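Local coordinates for glucoamylase (Thermoanaerobacterium thermosaccharolyticum, PDB 1LF6), which hydrolyses starch and related alpha-glucans from their non-reducing ends, releasing beta-D-glucose one unit at a time, at residues 560-565 with 575-580. Numbering follows the deposited sequence.
Sequences DSTIKV and RYNHDG
Ile563 packs its two branches against the backbone of Tyr576 and Asn577, in the segment 575-580 of the loop that follows strand 570-573. Just before them, Arg575 points its CB away from 560-565; its guanidinium returns to its own segment in a long salt bridge, NH2 lying 3.4 Å from Asp579 OD1, and makes a cation-pi contact with Trp437. At Tyr576 the touching is done by backbone: CD1 of Ile563 rests 4.1 Å from the Tyr576 CA. Tyr576 CB points away from Ile563, and its side chain is about 6 Å from that of Glu435, the probable proton acceptor, which places the contact close to the likely catalytic region. Asn577 meets both Thr562 and Ile563. Ile563 CG2 packs 3.7 Å from Asn577 N and 3.8 Å from Asn577 ND2, the two side chains crossing at about a right angle. With chi1 56° Ile563 splits its branches, CG1 carrying CD1 to Tyr576 while CG2, beside its backbone N, faces Asn577. The amide ND2 also comes 3.4 Å from Thr562 OG1. Thr562 OG1 hydrogen-bonds Val558 O, and Asn577 OD1 accepts from Val532 N, which helps fix the amide. From Tyr576 to Asp579 the chain makes a type II beta turn, with Asp579 CB against one face of the Tyr576 ring, offset toward the rim. In the GH15 catalytic domain, an (alpha/alpha) barrel, helix 550-562 leads into strand 564-567, which pairs antiparallel with 570-573; the contact lies just beyond this hairpin's open end, where Ile563 and Tyr574 still bond through their backbones, before the loop runs on toward helix 600-612.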
ATOM      1  N   ASP A 560     -24.831  11.478   5.685  1.00 16.18           N
ATOM      2  CA  ASP A 560     -24.286  12.047   6.911  1.00 18.00           C
ATOM      3  C   ASP A 560     -25.068  11.655   8.165  1.00 19.63           C
ATOM      4  O   ASP A 560     -24.517  11.635   9.267  1.00 20.66           O
ATOM      5  CB  ASP A 560     -24.196  13.570   6.802  1.00 18.02           C
ATOM      6  CG  ASP A 560     -23.130  14.015   5.809  1.00 18.64           C
ATOM      7  OD1 ASP A 560     -22.294  13.166   5.433  1.00 15.93           O
ATOM      8  OD2 ASP A 560     -23.120  15.201   5.426  1.00 14.29           O
ATOM      9  N   SER A 561     -26.345  11.330   7.998  1.00 20.75           N
ATOM     10  CA  SER A 561     -27.174  10.933   9.133  1.00 22.59           C
ATOM     11  C   SER A 561     -26.962   9.469   9.495  1.00 21.40           C
ATOM     12  O   SER A 561     -27.253   9.054  10.608  1.00 22.38           O
ATOM     13  CB  SER A 561     -28.658  11.141   8.814  1.00 23.54           C
ATOM     14  OG  SER A 561     -28.924  12.503   8.550  1.00 31.99           O
ATOM     15  N   THR A 562     -26.435   8.685   8.561  1.00 21.48           N
ATOM     16  CA  THR A 562     -26.262   7.264   8.822  1.00 19.84           C
ATOM     17  C   THR A 562     -24.839   6.717   8.877  1.00 18.67           C
ATOM     18  O   THR A 562     -24.561   5.805   9.653  1.00 15.90           O
ATOM     19  CB  THR A 562     -27.046   6.432   7.778  1.00 22.75           C
ATOM     20  OG1 THR A 562     -26.462   6.614   6.483  1.00 23.90           O
ATOM     21  CG2 THR A 562     -28.492   6.890   7.715  1.00 23.63           C
ATOM     22  N   ILE A 563     -23.934   7.259   8.068  1.00 17.18           N
ATOM     23  CA  ILE A 563     -22.581   6.723   8.054  1.00 15.87           C
ATOM     24  C   ILE A 563     -21.452   7.736   8.167  1.00 16.87           C
ATOM     25  O   ILE A 563     -20.334   7.493   7.700  1.00 18.05           O
ATOM     26  CB  ILE A 563     -22.356   5.846   6.797  1.00 14.08           C
ATOM     27  CG1 ILE A 563     -22.667   6.650   5.535  1.00 13.90           C
ATOM     28  CG2 ILE A 563     -23.256   4.603   6.864  1.00 12.58           C
ATOM     29  CD1 ILE A 563     -22.412   5.893   4.240  1.00 13.98           C
ATOM     30  N   LYS A 564     -21.747   8.875   8.779  1.00 16.80           N
ATOM     31  CA  LYS A 564     -20.733   9.895   9.003  1.00 15.63           C
ATOM     32  C   LYS A 564     -20.368   9.834  10.481  1.00 16.24           C
ATOM     33  O   LYS A 564     -21.233   9.624  11.333  1.00 15.62           O
ATOM     34  CB  LYS A 564     -21.264  11.293   8.674  1.00 16.25           C
ATOM     35  CG  LYS A 564     -20.262  12.398   8.999  1.00 14.47           C
ATOM     36  CD  LYS A 564     -20.828  13.792   8.802  1.00 12.12           C
ATOM     37  CE  LYS A 564     -19.770  14.835   9.165  1.00 16.24           C
ATOM     38  NZ  LYS A 564     -20.275  16.231   9.094  1.00 16.08           N
ATOM     39  N   VAL A 565     -19.086   9.982  10.784  1.00 15.64           N
ATOM     40  CA  VAL A 565     -18.634   9.980  12.172  1.00 17.27           C
ATOM     41  C   VAL A 565     -17.591  11.075  12.368  1.00 18.51           C
ATOM     42  O   VAL A 565     -16.617  11.154  11.617  1.00 18.74           O
ATOM     43  CB  VAL A 565     -17.991   8.632  12.588  1.00 17.53           C
ATOM     44  CG1 VAL A 565     -17.406   8.751  13.997  1.00 18.73           C
ATOM     45  CG2 VAL A 565     -19.029   7.511  12.545  1.00 17.13           C
ATOM     46  N   ARG A 575     -17.894   3.053   4.225  1.00 13.42           N
ATOM     47  CA  ARG A 575     -18.132   2.846   2.794  1.00 14.77           C
ATOM     48  C   ARG A 575     -19.632   2.720   2.513  1.00 14.18           C
ATOM     49  O   ARG A 575     -20.102   3.097   1.443  1.00 13.64           O
ATOM     50  CB  ARG A 575     -17.445   1.567   2.317  1.00 15.09           C
ATOM     51  CG  ARG A 575     -15.983   1.456   2.684  1.00 17.89           C
ATOM     52  CD  ARG A 575     -15.589  -0.020   2.729  1.00 18.72           C
ATOM     53  NE  ARG A 575     -15.161  -0.551   1.456  1.00 22.17           N
ATOM     54  CZ  ARG A 575     -15.152  -1.846   1.150  1.00 19.73           C
ATOM     55  NH1 ARG A 575     -14.732  -2.239  -0.044  1.00 20.04           N
ATOM     56  NH2 ARG A 575     -15.593  -2.743   2.016  1.00 18.92           N
ATOM     57  N   TYR A 576     -20.367   2.163   3.476  1.00 13.59           N
ATOM     58  CA  TYR A 576     -21.822   1.979   3.373  1.00 13.01           C
ATOM     59  C   TYR A 576     -22.316   1.332   4.662  1.00 13.59           C
ATOM     60  O   TYR A 576     -21.521   0.761   5.407  1.00 11.04           O
ATOM     61  CB  TYR A 576     -22.178   1.093   2.168  1.00 14.15           C
ATOM     62  CG  TYR A 576     -21.501  -0.262   2.161  1.00 13.91           C
ATOM     63  CD1 TYR A 576     -22.012  -1.330   2.908  1.00 13.38           C
ATOM     64  CD2 TYR A 576     -20.334  -0.474   1.426  1.00 11.96           C
ATOM     65  CE1 TYR A 576     -21.377  -2.569   2.922  1.00  9.53           C
ATOM     66  CE2 TYR A 576     -19.690  -1.715   1.437  1.00 12.13           C
ATOM     67  CZ  TYR A 576     -20.219  -2.753   2.186  1.00 12.37           C
ATOM     68  OH  TYR A 576     -19.579  -3.971   2.205  1.00 11.95           O
ATOM     69  N   ASN A 577     -23.616   1.416   4.933  1.00 14.88           N
ATOM     70  CA  ASN A 577     -24.156   0.831   6.160  1.00 17.65           C
ATOM     71  C   ASN A 577     -23.984  -0.681   6.180  1.00 17.14           C
ATOM     72  O   ASN A 577     -24.171  -1.346   5.161  1.00 16.76           O
ATOM     73  CB  ASN A 577     -25.654   1.137   6.321  1.00 21.40           C
ATOM     74  CG  ASN A 577     -26.133   2.242   5.418  1.00 23.53           C
ATOM     75  OD1 ASN A 577     -26.026   2.152   4.195  1.00 23.12           O
ATOM     76  ND2 ASN A 577     -26.675   3.301   6.018  1.00 28.18           N
ATOM     77  N   HIS A 578     -23.629  -1.205   7.349  1.00 17.14           N
ATOM     78  CA  HIS A 578     -23.452  -2.638   7.567  1.00 16.68           C
ATOM     79  C   HIS A 578     -22.210  -3.241   6.927  1.00 17.37           C
ATOM     80  O   HIS A 578     -22.110  -4.457   6.767  1.00 16.99           O
ATOM     81  CB  HIS A 578     -24.704  -3.387   7.104  1.00 18.80           C
ATOM     82  CG  HIS A 578     -25.971  -2.834   7.679  1.00 19.99           C
ATOM     83  ND1 HIS A 578     -26.226  -2.816   9.032  1.00 17.25           N
ATOM     84  CD2 HIS A 578     -27.036  -2.239   7.088  1.00 18.19           C
ATOM     85  CE1 HIS A 578     -27.391  -2.232   9.253  1.00 20.16           C
ATOM     86  NE2 HIS A 578     -27.902  -1.873   8.090  1.00 21.02           N
ATOM     87  N   ASP A 579     -21.261  -2.386   6.564  1.00 16.15           N
ATOM     88  CA  ASP A 579     -20.015  -2.847   5.965  1.00 14.70           C
ATOM     89  C   ASP A 579     -19.338  -3.734   7.007  1.00 14.78           C
ATOM     90  O   ASP A 579     -19.253  -3.369   8.181  1.00 13.84           O
ATOM     91  CB  ASP A 579     -19.131  -1.643   5.619  1.00 14.44           C
ATOM     92  CG  ASP A 579     -17.801  -2.040   4.991  1.00 14.71           C
ATOM     93  OD1 ASP A 579     -17.587  -3.238   4.710  1.00 11.40           O
ATOM     94  OD2 ASP A 579     -16.968  -1.135   4.771  1.00 15.09           O
ATOM     95  N   GLY A 580     -18.869  -4.906   6.591  1.00 15.52           N
ATOM     96  CA  GLY A 580     -18.223  -5.795   7.539  1.00 16.45           C
ATOM     97  C   GLY A 580     -16.733  -5.972   7.324  1.00 16.57           C
ATOM     98  O   GLY A 580     -16.091  -6.713   8.060  1.00 17.24           O
TER